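Local atomic coordinates of mandelate racemase/muconate lactonizing enzyme (Jannaschia sp., PDB entry 4J3Z), a protein that probably acts as an enolase-superfamily isomerase that removes a proton next to a substrate carboxylate, as the mandelate racemases and muconate lactonizing enzymes do. Residues I186-R197 / K224-L232; A297-L307 / L324-L332. All coordinates share one frame; numbering follows the deposited sequence.

Contact 1: residues I186-R197 / K224-L232; sequences IDLSARFCAAIR and KAIEPYDPL
Ala-190 O takes the helical hydrogen bond of Ala-194 N at 2.7 Å while lying beneath one face of the Tyr-229 ring, whose CE2 is 3.9 Å from this oxygen. The ring thus rests on the backbone of helix 183-200, with Cys-193 C and Ala-194 N under the same face. Two small side chains make room for it: Cys-193 CB touches Tyr-229 CD2 at 3.4 Å, and the methyl of Ala-194 meets Tyr-229 CE1 at 3.6 Å. The Cys-193 sulfur stands oblique to the ring, 51° off its normal. With SG anti to the carbonyl carbon (chi1 -78°), the thiol leans instead on Ile-226 CG2, 3.8 Å away. Two turns back from Cys-193, Ile-186 CG2 presses on the Ala-225 methyl at 3.4 Å. At the other end Arg-197 slides past the tyrosine in the reverse direction, its bent chain bringing NH2 to 2.7 Å from Tyr-229 O, with the guanidinium plane 43° from the ring. Asp-230 OD2 forms a salt bridge to Arg-221 of the second subunit, and Leu-183 of that subunit packs on Arg-197. These are neighbouring outer helices of the enolase-type barrel, with Phe-208 of strand 205-209 beneath Ser-189 and Ile-226. Alanine and cysteine let an aromatic face lie close on a helix backbone, so adhesion here is mainly apolar, while charge gathers at the subunit boundary.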
loop_
_atom_site.group_PDB
_atom_site.type_symbol
_atom_site.label_atom_id
_atom_site.label_comp_id
_atom_site.label_asym_id
_atom_site.label_seq_id
_atom_site.Cartn_x
_atom_site.Cartn_y
_atom_site.Cartn_z
ATOM N N ILE D 186 4.329 -27.324 -20.822
ATOM C CA ILE D 186 3.207 -27.268 -19.883
ATOM C C ILE D 186 2.520 -28.626 -19.942
ATOM O O ILE D 186 2.321 -29.305 -18.920
ATOM C CB ILE D 186 2.242 -26.123 -20.268
ATOM C CG1 ILE D 186 2.974 -24.775 -20.237
ATOM C CG2 ILE D 186 1.026 -26.088 -19.354
ATOM C CD1 ILE D 186 2.337 -23.680 -21.071
ATOM N N ASP D 187 2.175 -29.025 -21.159
ATOM C CA ASP D 187 1.701 -30.372 -21.429
ATOM C C ASP D 187 2.497 -31.449 -20.669
ATOM O O ASP D 187 1.934 -32.161 -19.838
ATOM C CB ASP D 187 1.745 -30.619 -22.940
ATOM C CG ASP D 187 1.203 -31.949 -23.311
ATOM O OD1 ASP D 187 0.057 -32.254 -22.910
ATOM O OD2 ASP D 187 1.931 -32.694 -23.994
ATOM N N LEU D 188 3.796 -31.551 -20.945
ATOM C CA LEU D 188 4.687 -32.514 -20.261
ATOM C C LEU D 188 4.699 -32.398 -18.726
ATOM O O LEU D 188 4.827 -33.408 -18.040
ATOM C CB LEU D 188 6.123 -32.414 -20.805
ATOM C CG LEU D 188 7.139 -33.495 -20.436
ATOM C CD1 LEU D 188 6.734 -34.863 -20.990
ATOM C CD2 LEU D 188 8.533 -33.124 -20.917
ATOM N N SER D 189 4.571 -31.173 -18.206
ATOM C CA SER D 189 4.439 -30.919 -16.758
ATOM C C SER D 189 3.181 -31.528 -16.139
ATOM O O SER D 189 3.249 -32.167 -15.086
ATOM C CB SER D 189 4.457 -29.412 -16.465
ATOM O OG SER D 189 5.595 -28.782 -17.026
ATOM N N ALA D 190 2.034 -31.307 -16.781
ATOM C CA ALA D 190 0.760 -31.901 -16.337
ATOM C C ALA D 190 0.743 -33.432 -16.481
ATOM O O ALA D 190 0.404 -34.146 -15.529
ATOM C CB ALA D 190 -0.416 -31.270 -17.075
ATOM N N ARG D 191 1.120 -33.936 -17.653
ATOM C CA ARG D 191 1.219 -35.393 -17.869
ATOM C C ARG D 191 2.096 -36.049 -16.809
ATOM O O ARG D 191 1.732 -37.090 -16.253
ATOM C CB ARG D 191 1.758 -35.711 -19.269
ATOM C CG ARG D 191 0.700 -35.724 -20.366
ATOM C CD ARG D 191 1.322 -35.913 -21.756
ATOM N NE ARG D 191 2.313 -36.998 -21.804
ATOM C CZ ARG D 191 3.241 -37.139 -22.755
ATOM N NH1 ARG D 191 3.319 -36.273 -23.766
ATOM N NH2 ARG D 191 4.102 -38.150 -22.698
ATOM N N PHE D 192 3.237 -35.419 -16.514
ATOM C CA PHE D 192 4.121 -35.847 -15.423
ATOM C C PHE D 192 3.434 -35.860 -14.067
ATOM O O PHE D 192 3.534 -36.850 -13.337
ATOM C CB PHE D 192 5.363 -34.969 -15.358
ATOM C CG PHE D 192 6.591 -35.600 -15.952
ATOM C CD1 PHE D 192 6.688 -35.823 -17.326
ATOM C CD2 PHE D 192 7.659 -35.953 -15.142
ATOM C CE1 PHE D 192 7.825 -36.395 -17.871
ATOM C CE2 PHE D 192 8.798 -36.514 -15.684
ATOM C CZ PHE D 192 8.881 -36.741 -17.049
ATOM N N CYS D 193 2.737 -34.775 -13.729
ATOM C CA CYS D 193 2.001 -34.697 -12.452
ATOM C C CYS D 193 0.858 -35.712 -12.353
ATOM O O CYS D 193 0.641 -36.294 -11.291
ATOM C CB CYS D 193 1.445 -33.284 -12.216
ATOM S SG CYS D 193 2.628 -32.050 -11.644
ATOM N N ALA D 194 0.117 -35.903 -13.444
ATOM C CA ALA D 194 -1.005 -36.867 -13.469
ATOM C C ALA D 194 -0.562 -38.305 -13.220
ATOM O O ALA D 194 -1.169 -39.007 -12.408
ATOM C CB ALA D 194 -1.780 -36.777 -14.781
ATOM N N ALA D 195 0.496 -38.731 -13.915
ATOM C CA ALA D 195 0.988 -40.111 -13.837
ATOM C C ALA D 195 1.581 -40.423 -12.475
ATOM O O ALA D 195 1.358 -41.508 -11.925
ATOM C CB ALA D 195 2.005 -40.388 -14.941
ATOM N N ILE D 196 2.334 -39.471 -11.930
ATOM C CA ILE D 196 2.942 -39.637 -10.609
ATOM C C ILE D 196 1.845 -39.623 -9.548
ATOM O O ILE D 196 1.875 -40.425 -8.614
ATOM C CB ILE D 196 4.027 -38.574 -10.328
ATOM C CG1 ILE D 196 5.169 -38.694 -11.343
ATOM C CG2 ILE D 196 4.585 -38.730 -8.919
ATOM C CD1 ILE D 196 6.073 -37.478 -11.433
ATOM N N ARG D 197 0.861 -38.743 -9.731
ATOM C CA ARG D 197 -0.287 -38.635 -8.821
ATOM C C ARG D 197 -1.029 -39.966 -8.702
ATOM O O ARG D 197 -1.331 -40.407 -7.584
ATOM C CB ARG D 197 -1.259 -37.544 -9.297
ATOM C CG ARG D 197 -1.725 -36.543 -8.249
ATOM C CD ARG D 197 -2.189 -37.154 -6.931
ATOM N NE ARG D 197 -1.105 -37.314 -5.951
ATOM C CZ ARG D 197 -0.507 -36.311 -5.304
ATOM N NH1 ARG D 197 0.464 -36.568 -4.428
ATOM N NH2 ARG D 197 -0.873 -35.052 -5.526
ATOM N N LYS D 224 -1.056 -23.072 -13.321
ATOM C CA LYS D 224 -2.421 -23.348 -13.680
ATOM C C LYS D 224 -2.689 -24.740 -14.220
ATOM O O LYS D 224 -3.744 -25.283 -14.008
ATOM C CB LYS D 224 -3.021 -22.244 -14.565
ATOM C CG LYS D 224 -3.588 -21.053 -13.821
ATOM C CD LYS D 224 -4.249 -21.478 -12.537
ATOM C CE LYS D 224 -4.085 -20.500 -11.414
ATOM N NZ LYS D 224 -5.178 -20.503 -10.434
ATOM N N ALA D 225 -1.713 -25.290 -14.927
ATOM C CA ALA D 225 -1.840 -26.643 -15.504
ATOM C C ALA D 225 -1.598 -27.722 -14.467
ATOM O O ALA D 225 -2.199 -28.799 -14.527
ATOM C CB ALA D 225 -0.894 -26.834 -16.673
ATOM N N ILE D 226 -0.718 -27.441 -13.513
ATOM C CA ILE D 226 -0.355 -28.438 -12.509
ATOM C C ILE D 226 -1.132 -28.356 -11.193
ATOM O O ILE D 226 -1.036 -29.258 -10.368
ATOM C CB ILE D 226 1.160 -28.446 -12.238
ATOM C CG1 ILE D 226 1.615 -27.080 -11.693
ATOM C CG2 ILE D 226 1.906 -28.865 -13.506
ATOM C CD1 ILE D 226 3.082 -27.004 -11.316
ATOM N N GLU D 227 -1.919 -27.299 -11.003
ATOM C CA GLU D 227 -2.726 -27.177 -9.785
ATOM C C GLU D 227 -3.624 -28.375 -9.478
ATOM O O GLU D 227 -3.608 -28.861 -8.336
ATOM C CB GLU D 227 -3.563 -25.909 -9.795
ATOM C CG GLU D 227 -2.968 -24.776 -8.991
ATOM C CD GLU D 227 -3.686 -23.482 -9.262
ATOM O OE1 GLU D 227 -4.765 -23.543 -9.887
ATOM O OE2 GLU D 227 -3.172 -22.417 -8.862
ATOM N N PRO D 228 -4.422 -28.844 -10.470
ATOM C CA PRO D 228 -5.291 -29.994 -10.197
ATOM C C PRO D 228 -4.578 -31.192 -9.550
ATOM O O PRO D 228 -5.236 -32.031 -8.930
ATOM C CB PRO D 228 -5.812 -30.372 -11.585
ATOM C CG PRO D 228 -5.840 -29.079 -12.328
ATOM C CD PRO D 228 -4.661 -28.295 -11.823
ATOM N N TYR D 229 -3.269 -31.265 -9.672
ATOM C CA TYR D 229 -2.525 -32.341 -9.098
ATOM C C TYR D 229 -1.971 -32.086 -7.728
ATOM O O TYR D 229 -1.348 -32.928 -7.170
ATOM C CB TYR D 229 -1.447 -32.816 -10.040
ATOM C CG TYR D 229 -1.950 -32.926 -11.405
ATOM C CD1 TYR D 229 -2.750 -33.970 -11.770
ATOM C CD2 TYR D 229 -1.700 -31.948 -12.327
ATOM C CE1 TYR D 229 -3.262 -34.051 -13.026
ATOM C CE2 TYR D 229 -2.205 -32.029 -13.576
ATOM C CZ TYR D 229 -2.980 -33.083 -13.911
ATOM O OH TYR D 229 -3.466 -33.160 -15.144
ATOM N N ASP D 230 -2.258 -30.907 -7.196
ATOM C CA ASP D 230 -1.861 -30.509 -5.847
ATOM C C ASP D 230 -0.399 -30.667 -5.468
ATOM O O ASP D 230 -0.074 -31.355 -4.509
ATOM C CB ASP D 230 -2.753 -31.081 -4.748
ATOM C CG ASP D 230 -2.437 -30.475 -3.393
ATOM O OD1 ASP D 230 -2.257 -29.252 -3.324
ATOM O OD2 ASP D 230 -2.341 -31.207 -2.400
ATOM N N PRO D 231 0.488 -30.060 -6.239
ATOM C CA PRO D 231 1.925 -30.146 -5.886
ATOM C C PRO D 231 2.241 -29.425 -4.575
ATOM O O PRO D 231 1.723 -28.320 -4.343
ATOM C CB PRO D 231 2.617 -29.423 -7.041
ATOM C CG PRO D 231 1.584 -28.494 -7.586
ATOM C CD PRO D 231 0.241 -29.145 -7.368
ATOM N N LEU D 232 3.078 -30.038 -3.732
ATOM C CA LEU D 232 3.450 -29.437 -2.444
ATOM C C LEU D 232 4.149 -28.102 -2.615
ATOM O O LEU D 232 4.042 -27.229 -1.734
ATOM C CB LEU D 232 4.336 -30.369 -1.613
ATOM C CG LEU D 232 4.581 -30.028 -0.130
ATOM C CD1 LEU D 232 4.930 -31.260 0.679
ATOM C CD2 LEU D 232 5.670 -28.994 0.049
#

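Contact 2: residues A297-L307 / L324-L332; sequences ATLAAAFGAQL and LGVSCPNLL
The seam of the modified TIM barrel where strand 306-307 meets the chain leading from helix 315-327 into strand 334-336 is joined here by a single parallel bridge. Leu-307 N binds Asn-330 O at 3.1 Å, the donor lying well above that carbonyl's plane, and Leu-332 N returns a bond to Leu-307 O at 2.9 Å. Before the strand, a Schellman motif with Gly-304 at C-prime ends helix 290-302. Asn-330, in the type I turn from Cys-328 to Leu-331, reaches back to this helix: with CG between backbone N and carbonyl carbon (chi1 62°), ND2 makes a weak, bent bond (122° at hydrogen) to Ala-297 O and lies 3.5 Å from the Ala-300 methyl. Beside it, Ala-297 CB touches Cys-328 SG at 3.5 Å. Leu-307 CD2 then fits among Cys-328 SG, Leu-324 and Leu-331 CD1, the last 4.0 Å away. Gln-306 presents CB to Asn-330 O at 3.3 Å, and its extended chain crosses Leu-332 obliquely, OE1 3.9 Å from Leu-332 CD1; Met-180 of the second subunit covers both. Since an alanine in place of Gln-306 would end at CB, without CG and the amide, a gap would probably open beside Leu-332 and Met-180 of that subunit. The main chain sets the register, and leucine, cysteine and alanine fill the space between helices and strand, so the weak asparagine bond is a supplement.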
loop_
_atom_site.group_PDB
_atom_site.type_symbol
_atom_site.label_atom_id
_atom_site.label_comp_id
_atom_site.label_asym_id
_atom_site.label_seq_id
_atom_site.Cartn_x
_atom_site.Cartn_y
_atom_site.Cartn_z
ATOM N N ALA D 297 16.279 -19.472 8.891
ATOM C CA ALA D 297 15.198 -20.291 9.452
ATOM C C ALA D 297 14.327 -19.507 10.436
ATOM O O ALA D 297 13.128 -19.755 10.540
ATOM C CB ALA D 297 15.768 -21.529 10.113
ATOM N N THR D 298 14.933 -18.564 11.155
ATOM C CA THR D 298 14.209 -17.739 12.125
ATOM C C THR D 298 13.348 -16.694 11.428
ATOM O O THR D 298 12.210 -16.418 11.857
ATOM C CB THR D 298 15.172 -17.084 13.134
ATOM O OG1 THR D 298 15.632 -18.077 14.053
ATOM C CG2 THR D 298 14.497 -15.994 13.918
ATOM N N LEU D 299 13.887 -16.122 10.351
ATOM C CA LEU D 299 13.127 -15.199 9.512
ATOM C C LEU D 299 11.973 -15.902 8.797
ATOM O O LEU D 299 10.909 -15.318 8.622
ATOM C CB LEU D 299 14.029 -14.510 8.491
ATOM C CG LEU D 299 14.581 -13.094 8.705
ATOM C CD1 LEU D 299 13.491 -12.035 8.774
ATOM C CD2 LEU D 299 15.512 -13.002 9.897
ATOM N N ALA D 300 12.180 -17.141 8.369
ATOM C CA ALA D 300 11.081 -17.929 7.799
ATOM C C ALA D 300 9.908 -17.983 8.793
ATOM O O ALA D 300 8.804 -17.569 8.477
ATOM C CB ALA D 300 11.558 -19.332 7.432
ATOM N N ALA D 301 10.176 -18.468 10.004
ATOM C CA ALA D 301 9.178 -18.543 11.067
ATOM C C ALA D 301 8.409 -17.228 11.315
ATOM O O ALA D 301 7.203 -17.254 11.565
ATOM C CB ALA D 301 9.826 -19.030 12.349
ATOM N N ALA D 302 9.105 -16.093 11.238
ATOM C CA ALA D 302 8.482 -14.770 11.351
ATOM C C ALA D 302 7.396 -14.499 10.296
ATOM O O ALA D 302 6.515 -13.654 10.504
ATOM C CB ALA D 302 9.547 -13.692 11.285
ATOM N N PHE D 303 7.482 -15.212 9.172
ATOM C CA PHE D 303 6.534 -15.099 8.061
ATOM C C PHE D 303 5.628 -16.327 7.937
ATOM O O PHE D 303 4.907 -16.492 6.936
ATOM C CB PHE D 303 7.296 -14.900 6.745
ATOM C CG PHE D 303 7.808 -13.498 6.542
ATOM C CD1 PHE D 303 7.008 -12.533 5.942
ATOM C CD2 PHE D 303 9.091 -13.149 6.934
ATOM C CE1 PHE D 303 7.477 -11.246 5.748
ATOM C CE2 PHE D 303 9.564 -11.865 6.745
ATOM C CZ PHE D 303 8.760 -10.913 6.156
ATOM N N GLY D 304 5.670 -17.193 8.947
ATOM C CA GLY D 304 4.921 -18.454 8.926
ATOM C C GLY D 304 5.423 -19.380 7.836
ATOM O O GLY D 304 4.714 -20.308 7.421
ATOM N N ALA D 305 6.648 -19.124 7.375
ATOM C CA ALA D 305 7.273 -19.914 6.314
ATOM C C ALA D 305 8.041 -21.111 6.873
ATOM O O ALA D 305 8.226 -21.222 8.089
ATOM C CB ALA D 305 8.187 -19.033 5.470
ATOM N N GLN D 306 8.506 -21.982 5.972
ATOM C CA GLN D 306 9.222 -23.215 6.338
ATOM C C GLN D 306 10.589 -23.319 5.647
ATOM O O GLN D 306 10.838 -22.649 4.634
ATOM C CB GLN D 306 8.374 -24.443 5.980
ATOM C CG GLN D 306 7.125 -24.622 6.828
ATOM C CD GLN D 306 6.297 -25.832 6.412
ATOM O OE1 GLN D 306 5.868 -25.942 5.266
ATOM N NE2 GLN D 306 6.068 -26.739 7.347
ATOM N N LEU D 307 11.455 -24.185 6.183
ATOM C CA LEU D 307 12.806 -24.394 5.645
ATOM C C LEU D 307 13.001 -25.753 4.977
ATOM O O LEU D 307 12.625 -26.794 5.535
ATOM C CB LEU D 307 13.846 -24.240 6.745
ATOM C CG LEU D 307 15.299 -24.320 6.281
ATOM C CD1 LEU D 307 15.848 -22.915 6.057
ATOM C CD2 LEU D 307 16.138 -25.093 7.292
ATOM N N LEU D 324 21.369 -28.696 10.774
ATOM C CA LEU D 324 20.505 -27.516 10.813
ATOM C C LEU D 324 19.039 -27.935 10.817
ATOM O O LEU D 324 18.205 -27.303 11.473
ATOM C CB LEU D 324 20.800 -26.579 9.641
ATOM C CG LEU D 324 19.804 -25.472 9.277
ATOM C CD1 LEU D 324 19.588 -24.503 10.422
ATOM C CD2 LEU D 324 20.249 -24.725 8.026
ATOM N N GLY D 325 18.736 -29.003 10.082
ATOM C CA GLY D 325 17.374 -29.522 9.978
ATOM C C GLY D 325 16.865 -30.096 11.284
ATOM O O GLY D 325 15.670 -30.036 11.572
ATOM N N VAL D 326 17.775 -30.653 12.080
ATOM C CA VAL D 326 17.411 -31.243 13.365
ATOM C C VAL D 326 16.871 -30.176 14.310
ATOM O O VAL D 326 15.959 -30.433 15.106
ATOM C CB VAL D 326 18.605 -31.958 14.021
ATOM C CG1 VAL D 326 18.240 -32.449 15.417
ATOM C CG2 VAL D 326 19.065 -33.121 13.160
ATOM N N SER D 327 17.434 -28.977 14.175
ATOM C CA SER D 327 17.280 -27.896 15.131
ATOM C C SER D 327 16.108 -26.935 14.883
ATOM O O SER D 327 15.779 -26.133 15.774
ATOM C CB SER D 327 18.584 -27.109 15.189
ATOM O OG SER D 327 18.991 -26.722 13.887
ATOM N N CYS D 328 15.486 -27.011 13.701
ATOM C CA CYS D 328 14.439 -26.054 13.306
ATOM C C CYS D 328 13.017 -26.617 13.444
ATOM O O CYS D 328 12.688 -27.640 12.823
ATOM C CB CYS D 328 14.646 -25.557 11.870
ATOM S SG CYS D 328 16.224 -24.741 11.496
ATOM N N PRO D 329 12.172 -25.953 14.266
ATOM C CA PRO D 329 10.745 -26.283 14.391
ATOM C C PRO D 329 9.982 -26.165 13.080
ATOM O O PRO D 329 8.964 -26.850 12.890
ATOM C CB PRO D 329 10.234 -25.238 15.392
ATOM C CG PRO D 329 11.431 -24.954 16.250
ATOM C CD PRO D 329 12.607 -25.001 15.307
ATOM N N ASN D 330 10.478 -25.316 12.185
ATOM C CA ASN D 330 9.819 -25.025 10.913
ATOM C C ASN D 330 10.381 -25.817 9.730
ATOM O O ASN D 330 10.091 -25.508 8.577
ATOM C CB ASN D 330 9.874 -23.520 10.617
ATOM C CG ASN D 330 11.292 -23.007 10.470
ATOM O OD1 ASN D 330 12.208 -23.490 11.130
ATOM N ND2 ASN D 330 11.479 -22.021 9.597
ATOM N N LEU D 331 11.184 -26.839 10.014
ATOM C CA LEU D 331 11.719 -27.685 8.951
ATOM C C LEU D 331 10.617 -28.470 8.242
ATOM O O LEU D 331 9.826 -29.157 8.884
ATOM C CB LEU D 331 12.756 -28.668 9.499
ATOM C CG LEU D 331 13.443 -29.472 8.387
ATOM C CD1 LEU D 331 14.657 -28.720 7.852
ATOM C CD2 LEU D 331 13.829 -30.846 8.889
ATOM N N LEU D 332 10.568 -28.360 6.918
ATOM C CA LEU D 332 9.683 -29.210 6.129
ATOM C C LEU D 332 10.390 -30.505 5.688
ATOM O O LEU D 332 9.931 -31.600 6.023
ATOM C CB LEU D 332 9.105 -28.444 4.944
ATOM C CG LEU D 332 8.212 -29.221 3.979
ATOM C CD1 LEU D 332 6.904 -29.662 4.621
ATOM C CD2 LEU D 332 7.966 -28.374 2.745
#

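Both contacts belong to the same enolase-type barrel, yet they illustrate how chemistry follows location. Contact 1, on the outer helical layer with its centre about 24 Å from the centre of the chain, is partly buried and packs a helix against the end of the next helix and the 3-10 turn after it, largely through side chains, with no clear hydrogen bond between its segments. Contact 2, its own centre about 15 Å from the chain's, is mostly buried; two backbone bonds fix its register while side chains pack around them. The two meet where 224-232 and 324-332 run inward: Leu-232 CD2 lies 3.6 Å from Leu-332 CD2. Each also borders the second subunit, contact 2 through methionine packing.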